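PDB 4LPQ: ErfK/YbiS/YcfS/YnhG family protein from Xylanimonas cellulosilytica, which probably acts as a peptidoglycan L,D-transpeptidase in cell wall synthesis, this chain combining a putative peptidoglycan-binding domain with the catalytic domain. Local coordinates for residues Gln47-Phe52 / Gly62-Gln67; Met28-Phe33 / Ala70-Gly75; Arg156-Arg161 / Ala187-Leu192; Ile96-Glu101 / Val106-Ala111; Tyr175-Ser178 / Val182-Ser185. All coordinates share one frame; numbering follows the deposited sequence.

Interaction 1 of 5, residues Gln47-Phe52 / Gly62-Gln67; sequences QAVWAF and GVVGPQ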
# COMPACT_ATOMS: atom_id res chain seq x y z
N GLN A 47 7.44 -3.25 -3.54
CA GLN A 47 6.20 -2.68 -3.02
C GLN A 47 5.42 -1.97 -4.13
O GLN A 47 4.21 -2.11 -4.24
CB GLN A 47 6.46 -1.73 -1.86
CG GLN A 47 6.99 -2.40 -0.59
CD GLN A 47 5.91 -3.25 0.04
OE1 GLN A 47 6.10 -4.55 0.18
NE2 GLN A 47 4.88 -2.66 0.42
N ALA A 48 6.15 -1.21 -4.94
CA ALA A 48 5.48 -0.46 -6.02
C ALA A 48 4.92 -1.35 -7.11
O ALA A 48 3.83 -1.14 -7.63
CB ALA A 48 6.43 0.56 -6.63
N VAL A 49 5.71 -2.40 -7.50
CA VAL A 49 5.18 -3.37 -8.47
C VAL A 49 3.95 -4.10 -8.00
O VAL A 49 3.01 -4.29 -8.74
CB VAL A 49 6.29 -4.34 -8.97
CG1 VAL A 49 5.76 -5.41 -9.90
CG2 VAL A 49 7.40 -3.56 -9.68
N TRP A 50 3.99 -4.55 -6.75
CA TRP A 50 2.82 -5.20 -6.17
C TRP A 50 1.64 -4.27 -6.16
O TRP A 50 0.54 -4.65 -6.50
CB TRP A 50 3.13 -5.69 -4.79
CG TRP A 50 3.98 -6.94 -4.72
CD1 TRP A 50 4.22 -7.86 -5.69
CD2 TRP A 50 4.68 -7.43 -3.57
NE1 TRP A 50 4.98 -8.91 -5.22
CE2 TRP A 50 5.29 -8.69 -3.91
CE3 TRP A 50 4.82 -6.97 -2.28
CZ2 TRP A 50 6.06 -9.40 -3.02
CZ3 TRP A 50 5.56 -7.68 -1.37
CH2 TRP A 50 6.16 -8.88 -1.74
N ALA A 51 1.85 -2.98 -5.80
CA ALA A 51 0.74 -2.02 -5.84
C ALA A 51 0.17 -1.90 -7.22
O ALA A 51 -1.02 -1.79 -7.41
CB ALA A 51 1.22 -0.70 -5.36
N PHE A 52 1.05 -1.88 -8.22
CA PHE A 52 0.61 -1.77 -9.60
C PHE A 52 -0.20 -2.95 -10.06
O PHE A 52 -1.26 -2.84 -10.64
CB PHE A 52 1.81 -1.55 -10.51
CG PHE A 52 1.36 -1.32 -11.94
CD1 PHE A 52 0.87 -0.10 -12.33
CD2 PHE A 52 1.31 -2.34 -12.84
CE1 PHE A 52 0.28 0.08 -13.54
CE2 PHE A 52 0.76 -2.15 -14.12
CZ PHE A 52 0.20 -0.93 -14.47
N GLY A 62 5.02 -9.93 -8.82
CA GLY A 62 6.23 -9.14 -8.93
C GLY A 62 7.01 -9.27 -10.21
O GLY A 62 8.02 -8.60 -10.31
N VAL A 63 6.54 -10.04 -11.16
CA VAL A 63 7.28 -10.26 -12.40
C VAL A 63 6.60 -9.42 -13.49
O VAL A 63 5.38 -9.64 -13.76
CB VAL A 63 7.34 -11.70 -12.77
CG1 VAL A 63 8.08 -11.92 -14.10
CG2 VAL A 63 8.01 -12.54 -11.70
N VAL A 64 7.31 -8.50 -14.08
CA VAL A 64 6.74 -7.62 -15.10
C VAL A 64 6.86 -8.27 -16.47
O VAL A 64 7.82 -8.05 -17.21
CB VAL A 64 7.39 -6.21 -15.04
CG1 VAL A 64 6.77 -5.31 -16.07
CG2 VAL A 64 7.26 -5.65 -13.64
N GLY A 65 5.94 -9.19 -16.71
CA GLY A 65 5.86 -9.86 -17.99
C GLY A 65 4.98 -9.12 -18.96
O GLY A 65 4.61 -7.96 -18.78
N PRO A 66 4.60 -9.83 -20.03
CA PRO A 66 3.87 -9.15 -21.13
C PRO A 66 2.58 -8.44 -20.68
O PRO A 66 2.29 -7.28 -21.07
CB PRO A 66 3.57 -10.31 -22.10
CG PRO A 66 4.80 -11.20 -21.95
CD PRO A 66 5.09 -11.15 -20.47
N GLN A 67 1.76 -9.10 -19.83
CA GLN A 67 0.51 -8.51 -19.41
C GLN A 67 0.70 -7.29 -18.52
O GLN A 67 -0.02 -6.28 -18.66
CB GLN A 67 -0.34 -9.56 -18.77
CG GLN A 67 -1.78 -9.13 -18.48
CD GLN A 67 -2.62 -10.16 -17.80
OE1 GLN A 67 -2.14 -11.00 -17.10
NE2 GLN A 67 -3.91 -10.02 -17.98
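Trp50 turns the edge of its indole to the backbone of Gly62. The N of Gly62 lies in the plane of the ring, 3.7 Å from Trp50 NE1 and 3.8 Å from Trp50 CD1. The approach is a van der Waals one, because the N-H of Gly62 is given to Gln53 OE1. With CG anti to the carbonyl carbon (chi1 -76°), and the ring turned about CB-CG (chi2 -18°), the CD1-NE1 edge of Trp50 faces the loop. Val49 comes from the preceding position on the helix and points toward the loop. Its CG1 branch, anti to the backbone N (chi1 176°), rests on Gly62 CA at 3.9 Å. The same methyl meets Val64 CG2 at 4.0 Å, methyl against methyl. Both segments belong to the putative peptidoglycan-binding domain, a small helical unit. Helix 43-56 is packed here against the turn that leads into helix 66-74, with Gly65 at the N-cap of that helix. Gly62 has positive phi, which favours glycine, and Val64 is the centre of an inverse gamma turn. An alanine in place of Trp50 would probably leave a gap beside Gly62 and strip the loop of its flat neighbour. Helix 18-30 backs the valines: Val49 also touches Leu27, and Val64 touches Leu23. Leu72 of helix 66-74 covers Val64 as well.

Interaction 2 of 5, residues Met28-Phe33 / Ala70-Gly75; sequences MDLGYF and AALDAG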
# COMPACT_ATOMS: atom_id res chain seq x y z
N MSE A 28 6.86 5.63 -10.93
CA MSE A 28 6.91 6.95 -10.25
C MSE A 28 5.98 7.91 -10.96
O MSE A 28 5.19 8.66 -10.32
CB MSE A 28 8.35 7.43 -10.22
CG MSE A 28 8.51 8.64 -9.28
SE MSE A 28 10.30 9.35 -9.26
CE MSE A 28 11.24 7.75 -8.69
N ASP A 29 6.10 7.97 -12.30
CA ASP A 29 5.29 8.90 -13.10
C ASP A 29 3.80 8.69 -12.92
O ASP A 29 2.98 9.65 -12.94
CB ASP A 29 5.64 8.80 -14.59
CG ASP A 29 7.07 9.25 -14.92
OD1 ASP A 29 7.72 9.96 -14.13
OD2 ASP A 29 7.45 8.95 -16.10
N LEU A 30 3.38 7.43 -12.79
CA LEU A 30 2.00 7.08 -12.65
C LEU A 30 1.48 7.20 -11.22
O LEU A 30 0.26 6.96 -11.01
CB LEU A 30 1.76 5.68 -13.18
CG LEU A 30 1.92 5.45 -14.67
CD1 LEU A 30 1.80 3.95 -14.96
CD2 LEU A 30 0.91 6.22 -15.44
N GLY A 31 2.33 7.52 -10.26
CA GLY A 31 1.91 7.72 -8.90
C GLY A 31 1.97 6.56 -7.95
O GLY A 31 1.55 6.65 -6.81
N TYR A 32 2.56 5.45 -8.41
CA TYR A 32 2.78 4.31 -7.54
C TYR A 32 3.96 4.65 -6.67
O TYR A 32 4.99 5.10 -7.16
CB TYR A 32 3.01 3.04 -8.38
CG TYR A 32 1.72 2.70 -9.09
CD1 TYR A 32 1.39 3.28 -10.32
CD2 TYR A 32 0.75 1.87 -8.52
CE1 TYR A 32 0.19 3.04 -10.92
CE2 TYR A 32 -0.50 1.64 -9.11
CZ TYR A 32 -0.78 2.23 -10.34
OH TYR A 32 -1.97 1.94 -10.91
N PHE A 33 3.86 4.47 -5.36
CA PHE A 33 4.86 5.02 -4.44
C PHE A 33 6.18 4.32 -4.58
O PHE A 33 6.32 3.12 -4.36
CB PHE A 33 4.37 4.84 -3.00
CG PHE A 33 5.35 5.42 -2.01
CD1 PHE A 33 5.43 6.77 -1.84
CD2 PHE A 33 6.25 4.63 -1.40
CE1 PHE A 33 6.40 7.31 -1.00
CE2 PHE A 33 7.16 5.14 -0.56
CZ PHE A 33 7.27 6.47 -0.36
N ALA A 70 1.80 -4.41 -20.60
CA ALA A 70 0.71 -3.80 -21.30
C ALA A 70 -0.05 -2.81 -20.45
O ALA A 70 -0.44 -1.73 -20.89
CB ALA A 70 -0.22 -4.86 -21.90
N ALA A 71 -0.27 -3.19 -19.18
CA ALA A 71 -0.99 -2.31 -18.27
C ALA A 71 -0.15 -1.06 -17.96
O ALA A 71 -0.69 0.06 -17.81
CB ALA A 71 -1.40 -3.10 -17.05
N LEU A 72 1.16 -1.23 -17.80
CA LEU A 72 2.05 -0.10 -17.58
C LEU A 72 1.95 0.88 -18.74
O LEU A 72 1.87 2.09 -18.57
CB LEU A 72 3.46 -0.59 -17.35
CG LEU A 72 3.75 -1.14 -16.00
CD1 LEU A 72 5.00 -1.92 -16.03
CD2 LEU A 72 3.80 -0.05 -14.92
N ASP A 73 2.01 0.32 -19.96
CA ASP A 73 1.95 1.16 -21.16
C ASP A 73 0.59 1.86 -21.26
O ASP A 73 0.54 3.03 -21.76
CB ASP A 73 2.19 0.35 -22.39
CG ASP A 73 3.71 -0.06 -22.54
OD1 ASP A 73 4.58 0.46 -21.91
OD2 ASP A 73 4.00 -0.85 -23.42
N ALA A 74 -0.49 1.18 -20.83
CA ALA A 74 -1.80 1.80 -20.83
C ALA A 74 -1.90 2.90 -19.71
O ALA A 74 -2.82 3.72 -19.73
CB ALA A 74 -2.90 0.78 -20.60
N GLY A 75 -0.96 2.95 -18.81
CA GLY A 75 -0.95 3.97 -17.79
C GLY A 75 -2.00 3.72 -16.72
O GLY A 75 -2.56 4.64 -16.15
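Leu30 and Gly75 make most of this contact. Leu30 points its side chain at the C-terminal end of helix 66-74 and sets both methyls against one glycine. Its CD2 lies 3.7 Å from Gly75 CA, and its CD1 lies 3.9 Å from the same atom. Both prongs of the fork thus press on the alpha carbon from the same side. CD2 also reaches Gly75 O at 3.9 Å. The CG of Leu30 is anti to the carbonyl carbon (chi1 -67°), which sends the fork out from the last turn of its own helix. Leu72 is the third partner. Its CD2 faces Leu30 CD1 at 4.5 Å, a loose apolar approach, while its carbonyl O is bonded to Arg26 NH2. No hydrogen bond joins the two segments. Leu72 is further covered by Phe52, Leu23 and Leu27. The carbonyl of Leu30 is taken by Arg77 NH1. Just past helix 66-74, Gly75 N bonds back to Leu72 O at 3.0 Å. Gly31 and Gly75 both have positive phi. Each ends its helix in a Schellman motif, so this contact sets two such helix ends side by side in the helical, putative peptidoglycan-binding domain.

Interaction 3 of 5, residues Arg156-Arg161 / Ala187-Leu192; sequences RPKYFR and AAMNWL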
# COMPACT_ATOMS: atom_id res chain seq x y z
N ARG A 156 4.51 4.72 13.33
CA ARG A 156 3.76 5.93 13.10
C ARG A 156 2.30 5.67 12.77
O ARG A 156 1.80 6.20 11.76
CB ARG A 156 4.51 6.79 12.09
CG ARG A 156 5.98 7.08 12.40
CD ARG A 156 6.60 8.02 11.41
NE ARG A 156 6.22 9.39 11.58
CZ ARG A 156 6.56 10.33 10.76
NH1 ARG A 156 7.13 10.07 9.61
NH2 ARG A 156 6.32 11.62 11.10
N PRO A 157 1.59 4.95 13.65
CA PRO A 157 0.15 4.74 13.37
C PRO A 157 -0.69 6.02 13.38
O PRO A 157 -0.52 6.88 14.23
CB PRO A 157 -0.22 3.78 14.48
CG PRO A 157 0.71 4.11 15.63
CD PRO A 157 2.02 4.37 14.94
N LYS A 158 -1.63 5.98 12.45
CA LYS A 158 -2.70 6.93 12.36
C LYS A 158 -4.03 6.17 12.57
O LYS A 158 -4.37 5.28 11.75
CB LYS A 158 -2.74 7.66 11.06
CG LYS A 158 -1.54 8.55 10.88
CD LYS A 158 -1.77 9.70 10.16
CE LYS A 158 -0.57 10.56 9.98
NZ LYS A 158 -0.75 12.00 10.36
N TYR A 159 -4.67 6.36 13.70
CA TYR A 159 -5.79 5.58 14.11
C TYR A 159 -7.09 6.17 13.55
O TYR A 159 -7.29 7.37 13.61
CB TYR A 159 -5.92 5.54 15.64
CG TYR A 159 -4.77 4.95 16.33
CD1 TYR A 159 -3.61 5.65 16.55
CD2 TYR A 159 -4.83 3.66 16.78
CE1 TYR A 159 -2.51 5.09 17.17
CE2 TYR A 159 -3.75 3.08 17.45
CZ TYR A 159 -2.59 3.82 17.67
OH TYR A 159 -1.48 3.26 18.32
N PHE A 160 -7.96 5.31 12.99
CA PHE A 160 -9.22 5.74 12.42
C PHE A 160 -10.45 5.12 13.02
O PHE A 160 -11.56 5.64 12.79
CB PHE A 160 -9.26 5.61 10.88
CG PHE A 160 -9.08 4.16 10.41
CD1 PHE A 160 -10.16 3.32 10.27
CD2 PHE A 160 -7.83 3.65 10.09
CE1 PHE A 160 -10.03 2.02 9.84
CE2 PHE A 160 -7.70 2.35 9.69
CZ PHE A 160 -8.78 1.55 9.59
N ARG A 161 -10.38 4.03 13.80
CA ARG A 161 -11.55 3.48 14.50
C ARG A 161 -11.05 2.62 15.62
O ARG A 161 -10.52 1.54 15.35
CB ARG A 161 -12.46 2.67 13.54
CG ARG A 161 -13.74 2.23 14.18
CD ARG A 161 -14.35 1.12 13.35
NE ARG A 161 -15.65 0.77 13.66
CZ ARG A 161 -16.05 -0.39 14.13
NH1 ARG A 161 -15.19 -1.21 14.64
NH2 ARG A 161 -17.35 -0.65 14.25
N ALA A 187 8.46 3.76 4.60
CA ALA A 187 8.68 4.87 3.72
C ALA A 187 7.37 5.51 3.27
O ALA A 187 7.24 6.72 3.20
CB ALA A 187 9.53 4.45 2.57
N ALA A 188 6.41 4.67 2.90
CA ALA A 188 5.10 5.18 2.49
C ALA A 188 4.46 5.91 3.69
O ALA A 188 3.86 6.97 3.50
CB ALA A 188 4.17 4.07 1.96
N MSE A 189 4.57 5.37 4.87
CA MSE A 189 3.96 5.99 6.06
C MSE A 189 4.65 7.36 6.29
O MSE A 189 3.94 8.33 6.58
CB MSE A 189 4.11 5.08 7.27
CG MSE A 189 3.12 5.48 8.33
SE MSE A 189 1.28 4.96 7.76
CE MSE A 189 0.27 6.29 8.71
N ASN A 190 5.96 7.45 6.13
CA ASN A 190 6.66 8.68 6.32
C ASN A 190 6.21 9.72 5.31
O ASN A 190 6.02 10.90 5.66
CB ASN A 190 8.19 8.48 6.26
CG ASN A 190 8.73 7.64 7.41
OD1 ASN A 190 8.16 7.56 8.48
ND2 ASN A 190 9.89 7.04 7.15
N TRP A 191 6.00 9.28 4.09
CA TRP A 191 5.50 10.14 3.05
C TRP A 191 4.11 10.69 3.40
O TRP A 191 3.86 11.92 3.30
CB TRP A 191 5.53 9.49 1.68
CG TRP A 191 5.02 10.35 0.57
CD1 TRP A 191 5.75 11.29 -0.09
CD2 TRP A 191 3.66 10.47 0.10
NE1 TRP A 191 4.92 11.96 -0.99
CE2 TRP A 191 3.64 11.48 -0.88
CE3 TRP A 191 2.47 9.79 0.38
CZ2 TRP A 191 2.47 11.86 -1.54
CZ3 TRP A 191 1.31 10.15 -0.25
CH2 TRP A 191 1.30 11.17 -1.24
N LEU A 192 3.19 9.84 3.83
CA LEU A 192 1.87 10.24 4.26
C LEU A 192 1.96 11.27 5.36
O LEU A 192 1.25 12.28 5.30
CB LEU A 192 1.09 9.02 4.74
CG LEU A 192 0.64 8.06 3.64
CD1 LEU A 192 0.11 6.76 4.26
CD2 LEU A 192 -0.38 8.68 2.72
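Arg156 reaches over helix 186-196 and meets Met189 and Asn190 in turn. At its root, CB lies 4.2 Å from Met189 CG. CG is anti to the carbonyl carbon (chi1 -52°), and the chain runs on toward Asn190. CD packs 3.4 Å from Asn190 OD1. A bend at chi3 (75°) then turns the guanidinium. NE forms a salt bridge with Asp142 OD1. NH1 gives a hydrogen bond of 2.9 Å to Asn190 OD1, and this oxygen lies close to the guanidinium plane. The donor sits above the carbonyl plane of the amide, 38° out of it, so it does not follow a lone pair. The two side chains cross at about a right angle. NH2 makes a salt bridge to Asp194 OD1, and Trp193 adds a cation-pi contact. With two carboxylates at hand, the arginine charge is probably well balanced in this buried place. Asn190 OD1 also accepts from Trp155 NE1. Met189, a selenomethionine, lays its CE 3.4 Å from Arg156 O and 3.6 Å from Lys158 CG. That carbonyl takes its hydrogen bond from Trp193 NE1. The NZ of Lys158 goes to Gln140 OE1 and Met198 O. The contact seats helix 186-196 on strand 154-159 in the catalytic domain. Strand 164-168 lies alongside: Val166 touches Met189, whose side chain is about 5 Å from that of His167, the predicted proton donor/acceptor.

Interaction 4 of 5, residues Ile96-Glu101 / Val106-Ala111; sequences ILLAVE and VRIINA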
# COMPACT_ATOMS: atom_id res chain seq x y z
N ILE A 96 -4.81 -2.01 -1.71
CA ILE A 96 -4.05 -0.80 -1.95
C ILE A 96 -4.68 0.33 -1.15
O ILE A 96 -5.89 0.35 -0.88
CB ILE A 96 -3.97 -0.47 -3.47
CG1 ILE A 96 -5.33 -0.27 -4.08
CG2 ILE A 96 -3.16 -1.51 -4.21
CD1 ILE A 96 -5.37 -0.04 -5.57
N LEU A 97 -3.80 1.28 -0.85
CA LEU A 97 -4.17 2.54 -0.23
C LEU A 97 -3.95 3.63 -1.24
O LEU A 97 -2.91 3.73 -1.89
CB LEU A 97 -3.33 2.74 1.06
CG LEU A 97 -3.62 4.01 1.84
CD1 LEU A 97 -3.28 3.78 3.29
CD2 LEU A 97 -2.75 5.16 1.30
N LEU A 98 -4.95 4.50 -1.39
CA LEU A 98 -4.92 5.62 -2.27
C LEU A 98 -4.88 6.94 -1.46
O LEU A 98 -5.77 7.14 -0.62
CB LEU A 98 -6.12 5.66 -3.19
CG LEU A 98 -6.52 4.36 -3.88
CD1 LEU A 98 -7.75 4.55 -4.76
CD2 LEU A 98 -5.36 3.85 -4.69
N ALA A 99 -3.88 7.78 -1.73
CA ALA A 99 -3.84 9.13 -1.18
C ALA A 99 -4.51 9.95 -2.28
O ALA A 99 -3.99 10.08 -3.38
CB ALA A 99 -2.42 9.53 -0.93
N VAL A 100 -5.66 10.49 -1.95
CA VAL A 100 -6.56 11.17 -2.93
C VAL A 100 -6.76 12.64 -2.54
O VAL A 100 -6.93 12.96 -1.36
CB VAL A 100 -7.92 10.46 -3.01
CG1 VAL A 100 -8.79 11.04 -4.12
CG2 VAL A 100 -7.80 8.91 -3.19
N GLU A 101 -6.67 13.53 -3.51
CA GLU A 101 -6.98 14.96 -3.30
C GLU A 101 -7.87 15.46 -4.40
O GLU A 101 -7.58 15.35 -5.58
CB GLU A 101 -5.75 15.80 -3.29
CG GLU A 101 -4.82 15.59 -2.17
CD GLU A 101 -3.66 16.62 -2.24
OE1 GLU A 101 -2.49 16.19 -2.24
OE2 GLU A 101 -3.96 17.78 -2.47
N VAL A 106 -3.23 10.82 -5.84
CA VAL A 106 -1.90 11.39 -5.71
C VAL A 106 -0.83 10.28 -5.64
O VAL A 106 0.20 10.35 -6.31
CB VAL A 106 -1.81 12.36 -4.50
CG1 VAL A 106 -0.40 12.92 -4.31
CG2 VAL A 106 -2.82 13.47 -4.67
N ARG A 107 -1.14 9.25 -4.84
CA ARG A 107 -0.27 8.08 -4.76
C ARG A 107 -1.09 6.85 -4.54
O ARG A 107 -2.14 6.84 -3.90
CB ARG A 107 0.80 8.09 -3.61
CG ARG A 107 1.94 9.04 -3.67
CD ARG A 107 2.91 8.86 -4.83
NE ARG A 107 3.99 9.82 -4.66
CZ ARG A 107 3.90 11.11 -5.03
NH1 ARG A 107 2.81 11.60 -5.58
NH2 ARG A 107 4.87 11.96 -4.78
N ILE A 108 -0.55 5.75 -5.10
CA ILE A 108 -1.04 4.41 -4.85
C ILE A 108 0.04 3.70 -4.03
O ILE A 108 1.19 3.66 -4.49
CB ILE A 108 -1.31 3.61 -6.15
CG1 ILE A 108 -2.21 4.35 -7.12
CG2 ILE A 108 -1.90 2.24 -5.76
CD1 ILE A 108 -1.51 5.21 -8.11
N ILE A 109 -0.36 3.09 -2.90
CA ILE A 109 0.58 2.51 -1.96
C ILE A 109 0.18 1.05 -1.72
O ILE A 109 -1.02 0.79 -1.44
CB ILE A 109 0.59 3.36 -0.66
CG1 ILE A 109 1.27 4.69 -0.92
CG2 ILE A 109 1.28 2.65 0.47
CD1 ILE A 109 0.95 5.76 0.09
N ASN A 110 1.17 0.13 -1.80
CA ASN A 110 0.86 -1.25 -1.46
C ASN A 110 0.46 -1.35 0.02
O ASN A 110 1.08 -0.80 0.91
CB ASN A 110 2.10 -2.08 -1.71
CG ASN A 110 1.87 -3.57 -1.51
OD1 ASN A 110 0.96 -4.12 -2.11
ND2 ASN A 110 2.68 -4.18 -0.64
N ALA A 111 -0.63 -2.12 0.28
CA ALA A 111 -1.20 -2.27 1.61
C ALA A 111 -1.50 -3.73 1.91
O ALA A 111 -1.63 -4.56 1.00
CB ALA A 111 -2.46 -1.38 1.78
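The flat peptide groups of Leu97 and Ile109 meet edge to edge in a hydrogen-bonded antiparallel pair. Each N-H comes in the plane of the partner carbonyl, Leu97 N to Ile109 O at 2.9 Å and Ile109 N to Leu97 O at 2.8 Å. Ala99 N binds Arg107 O in the same manner. On one face of the sheet, Leu97 and Ile109 lie side by side. Leu97 CG is anti to the backbone N (chi1 -180°), which carries CD2 to Ile109 CD1 at 3.9 Å. Helix 186-196 covers this face, with Ala188 on Ile109 and Trp191 on Ala99. On the other face Leu98 CD2 meets Ile108 CG2 at 4.0 Å. Ile96 runs alongside Ile108 too, its CB 4.1 Å from Ile108 CG2. Tyr32 packs on Ile108, and Lys54 and Ala55 on Ile96. Strand 86-91 extends the sheet beyond 96-101, and the backbone of Ile108 bonds to Gly31 and Phe33. Toward its turn the hairpin has a classic beta bulge, where Val106 and Arg107 both face Ala99. Ala99 O takes Val106 N at 2.7 Å and Arg107 N in a weak bond. Beside the bulge, Val106 CG2 lies 3.7 Å from Glu101 OE1, which is bonded to Trp196 NE1. Backbone bonds therefore fix the register of this hairpin, while aliphatic side chains on both faces tie it to the helices of two domains.

Interaction 5 of 5, residues Tyr175-Ser178 / Val182-Ser185; sequences YPAS and VRVS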
# COMPACT_ATOMS: atom_id res chain seq x y z
N TYR A 175 -1.22 -10.57 0.00
CA TYR A 175 -2.49 -11.00 0.55
C TYR A 175 -2.70 -10.29 1.87
O TYR A 175 -1.76 -9.77 2.47
CB TYR A 175 -2.46 -12.55 0.74
CG TYR A 175 -1.39 -13.05 1.68
CD1 TYR A 175 -1.61 -13.16 3.02
CD2 TYR A 175 -0.12 -13.34 1.23
CE1 TYR A 175 -0.64 -13.58 3.89
CE2 TYR A 175 0.90 -13.74 2.11
CZ TYR A 175 0.61 -13.90 3.46
OH TYR A 175 1.59 -14.31 4.32
N PRO A 176 -3.96 -10.25 2.32
CA PRO A 176 -4.27 -9.64 3.64
C PRO A 176 -3.69 -10.47 4.76
O PRO A 176 -4.07 -11.63 4.92
CB PRO A 176 -5.75 -9.53 3.63
CG PRO A 176 -6.24 -10.13 2.41
CD PRO A 176 -5.17 -10.69 1.63
N ALA A 177 -2.80 -9.90 5.56
CA ALA A 177 -2.01 -10.66 6.50
C ALA A 177 -2.16 -10.19 7.96
O ALA A 177 -1.53 -10.81 8.84
CB ALA A 177 -0.54 -10.56 6.13
N SER A 178 -2.86 -9.08 8.19
CA SER A 178 -2.91 -8.48 9.53
C SER A 178 -3.99 -9.03 10.43
O SER A 178 -4.83 -9.81 10.02
CB SER A 178 -2.98 -6.96 9.41
OG SER A 178 -4.29 -6.56 9.18
N VAL A 182 -4.28 -1.67 8.83
CA VAL A 182 -3.82 -1.58 7.45
C VAL A 182 -2.38 -1.23 7.42
O VAL A 182 -1.99 -0.12 7.81
CB VAL A 182 -4.67 -0.55 6.68
CG1 VAL A 182 -4.20 -0.43 5.26
CG2 VAL A 182 -6.17 -0.95 6.76
N ARG A 183 -1.53 -2.12 6.95
CA ARG A 183 -0.10 -1.97 6.89
C ARG A 183 0.33 -1.35 5.53
O ARG A 183 -0.21 -1.76 4.50
CB ARG A 183 0.60 -3.38 6.92
CG ARG A 183 0.31 -4.13 8.13
CD ARG A 183 0.99 -5.47 7.88
NE ARG A 183 0.78 -6.21 9.02
CZ ARG A 183 1.20 -7.42 9.17
NH1 ARG A 183 1.98 -8.00 8.23
NH2 ARG A 183 0.83 -8.00 10.27
N VAL A 184 1.33 -0.52 5.59
CA VAL A 184 2.06 0.02 4.44
C VAL A 184 3.54 0.04 4.78
O VAL A 184 3.90 -0.19 5.94
CB VAL A 184 1.57 1.42 4.01
CG1 VAL A 184 0.07 1.38 3.66
CG2 VAL A 184 1.87 2.44 5.09
N SER A 185 4.42 0.32 3.83
CA SER A 185 5.85 0.42 4.16
C SER A 185 6.15 1.58 5.08
O SER A 185 5.40 2.58 5.08
CB SER A 185 6.73 0.51 2.92
OG SER A 185 6.58 1.78 2.28
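Arg183 lays its guanidinium against the backbone of Ala177 and Ser178. The Ala177 carbonyl carbon stands 4.3 Å above the guanidinium plane, offset toward the rim, and Ser178 N also lies over a face. NH2 packs 3.8 Å from Ser178 CA, and NE lies 3.9 Å from Ser178 CB. At the other amino group, NH1 comes within 4.2 Å of Ala177 CB. The side chain is stretched from CG to NE (chi2 176°), which carries the flat group up to the loop. None of these approaches is a hydrogen bond. NH1 is instead bonded to Ser171 O, and NH2 has a long, weak ion pair with Glu150. Ser178 OG turns to its own loop, where it bonds to Gly180 N and Cys181 O. A leucine in place of Arg183 is likely to leave Ser171 O without this donor and the Ala177-Ser178 backbone without its flat cover. Ser178 and Arg183 are the first and last residues of the SHGCVR signature of the YkuD family. They bracket Cys181, the predicted nucleophile, and the Arg183 side chain is about 4 Å from that of His167, the predicted proton donor/acceptor, consistent with a place in the L,D-transpeptidase active site.

Overall arrangement
Interactions 1 and 2 both use helix 66-74 and belong to the putative peptidoglycan-binding domain. They are buried and apolar, and Phe52 of one packs on Tyr32 and Leu72 of the other. Interactions 3, 4 and 5 lie in the catalytic domain and reach one sheet. Interaction 4 is its backbone-bonded hairpin, and it also meets the first domain, since Ile108 bonds to Gly31 and Phe33. Interaction 3 is buried yet rich in charge, and its helix rests on the hairpin through Trp191 and Ala188. Interaction 5 is only partly buried and lies nearest the predicted catalytic residues. Val184 links it to Met189 of interaction 3 and Ile109 of interaction 4.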